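Local coordinates for protein putative oxidoreductase (Salmonella enterica subsp. enterica serovar Typhimurium, PDB 3NX4) that binds NADP(H) and, as an oxidoreductase of the medium-chain dehydrogenase/reductase superfamily, probably reduces acryloyl-CoA with NADPH, at residues V164-K169 and K284-S289. Residues are numbered along the deposited sequence; the frame is centred on the assembly and turned at random.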
# COMPACT_ATOMS: atom_id res chain seq x y z
N VAL A 164 -1.35 -19.26 7.07
CA VAL A 164 -1.75 -20.37 6.19
C VAL A 164 -3.00 -21.03 6.78
O VAL A 164 -3.98 -21.27 6.08
CB VAL A 164 -0.60 -21.39 6.04
CG1 VAL A 164 -1.10 -22.72 5.40
CG2 VAL A 164 0.58 -20.79 5.23
N ALA A 165 -2.97 -21.27 8.09
CA ALA A 165 -4.07 -21.94 8.79
C ALA A 165 -5.35 -21.12 8.75
O ALA A 165 -6.43 -21.66 8.54
CB ALA A 165 -3.68 -22.24 10.24
N LEU A 166 -5.22 -19.81 8.96
CA LEU A 166 -6.38 -18.90 8.89
C LEU A 166 -6.97 -18.84 7.48
O LEU A 166 -8.17 -19.04 7.31
CB LEU A 166 -5.98 -17.49 9.33
CG LEU A 166 -5.66 -17.33 10.81
CD1 LEU A 166 -5.04 -15.96 11.05
CD2 LEU A 166 -6.92 -17.53 11.65
N LEU A 167 -6.14 -18.56 6.49
CA LEU A 167 -6.60 -18.47 5.11
C LEU A 167 -7.25 -19.78 4.69
O LEU A 167 -8.26 -19.78 4.01
CB LEU A 167 -5.45 -18.14 4.15
CG LEU A 167 -4.85 -16.73 4.33
CD1 LEU A 167 -3.51 -16.62 3.59
CD2 LEU A 167 -5.83 -15.63 3.89
N HIS A 168 -6.65 -20.90 5.09
CA HIS A 168 -7.22 -22.19 4.76
C HIS A 168 -8.62 -22.34 5.35
O HIS A 168 -9.56 -22.76 4.68
CB HIS A 168 -6.33 -23.32 5.26
CG HIS A 168 -6.89 -24.68 5.00
ND1 HIS A 168 -7.07 -25.17 3.72
CD2 HIS A 168 -7.33 -25.64 5.84
CE1 HIS A 168 -7.59 -26.38 3.79
NE2 HIS A 168 -7.75 -26.69 5.07
N LYS A 169 -8.76 -22.00 6.63
CA LYS A 169 -10.06 -22.11 7.31
C LYS A 169 -11.09 -21.21 6.63
O LYS A 169 -12.26 -21.59 6.50
CB LYS A 169 -9.94 -21.71 8.78
CG LYS A 169 -11.20 -21.97 9.59
CD LYS A 169 -12.13 -20.75 9.56
CE LYS A 169 -13.32 -20.92 10.53
NZ LYS A 169 -14.21 -19.72 10.50
N LYS A 284 -12.28 -17.59 16.78
CA LYS A 284 -13.24 -18.15 15.84
C LYS A 284 -12.58 -18.89 14.68
O LYS A 284 -13.08 -19.94 14.26
CB LYS A 284 -14.15 -17.03 15.30
CG LYS A 284 -15.17 -17.49 14.28
CD LYS A 284 -16.05 -16.34 13.81
CE LYS A 284 -15.26 -15.29 13.02
NZ LYS A 284 -14.92 -15.70 11.62
N ASP A 285 -11.47 -18.37 14.18
CA ASP A 285 -10.95 -18.80 12.88
C ASP A 285 -9.79 -19.81 12.89
O ASP A 285 -9.51 -20.43 11.86
CB ASP A 285 -10.62 -17.59 12.01
CG ASP A 285 -11.86 -16.82 11.60
OD1 ASP A 285 -12.96 -17.41 11.64
OD2 ASP A 285 -11.75 -15.63 11.24
N LEU A 286 -9.11 -19.96 14.02
CA LEU A 286 -8.07 -21.00 14.12
C LEU A 286 -8.66 -22.33 14.55
O LEU A 286 -9.29 -22.43 15.59
CB LEU A 286 -6.97 -20.61 15.10
CG LEU A 286 -5.81 -19.72 14.66
CD1 LEU A 286 -4.81 -19.60 15.79
CD2 LEU A 286 -5.13 -20.28 13.41
N PRO A 287 -8.44 -23.38 13.74
CA PRO A 287 -8.90 -24.73 14.13
C PRO A 287 -8.11 -25.26 15.32
O PRO A 287 -6.94 -24.90 15.48
CB PRO A 287 -8.60 -25.57 12.88
CG PRO A 287 -7.49 -24.85 12.19
CD PRO A 287 -7.73 -23.38 12.45
N GLU A 288 -8.74 -26.11 16.13
CA GLU A 288 -8.09 -26.73 17.27
C GLU A 288 -6.80 -27.43 16.85
O GLU A 288 -5.80 -27.42 17.58
CB GLU A 288 -9.03 -27.75 17.93
CG GLU A 288 -8.32 -28.81 18.75
CD GLU A 288 -7.50 -28.23 19.89
OE1 GLU A 288 -8.04 -27.41 20.66
OE2 GLU A 288 -6.30 -28.59 20.01
N SER A 289 -6.82 -28.04 15.67
CA SER A 289 -5.67 -28.77 15.17
C SER A 289 -4.43 -27.89 15.05
O SER A 289 -3.31 -28.39 15.12
CB SER A 289 -6.00 -29.41 13.82
OG SER A 289 -6.19 -28.42 12.83
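In the Rossmann-type nucleotide-binding domain, helix 158-169, which starts at the NADP-binding residues Gly158 and Val159, rests its C-terminal end against the chain leaving helix 272-285. The apolar part centres on Leu286, the first residue to depart from helical backbone angles. Leu286 CD2 meets Leu166 CD2 at 3.7 Å, the two side chains crossing obliquely, and lies 4.0 Å from Ala165 CB, a small side chain that suits this close approach, where the CA atoms of Leu166 and Leu286 are 5.9 Å apart. Leu166 CD2 also touches Asp285 CB, while Met132 and Val135 of helix 118-140 pack on the same leucine. At the exposed margin Lys169, with CG anti to the backbone N (chi1 -172°) and the chain bent at chi2 (-90°), runs its methylenes past the carbonyl of Asp285, CG standing 3.2 Å from Asp285 O. The long, flexible side chain then brings Lys169 NZ to Asp285 OD1, 2.9 Å away and 34° out of the carboxylate plane. Lys284 NZ donates to the syn lone pair of Asp285 OD1 at 2.6 Å, and OD2 pairs with Arg281. One carboxylate thus gathers three cationic side chains, which should offset the repulsion between Lys169 NZ and Lys284 NZ, 4.2 Å apart, and favour an ionised aspartate.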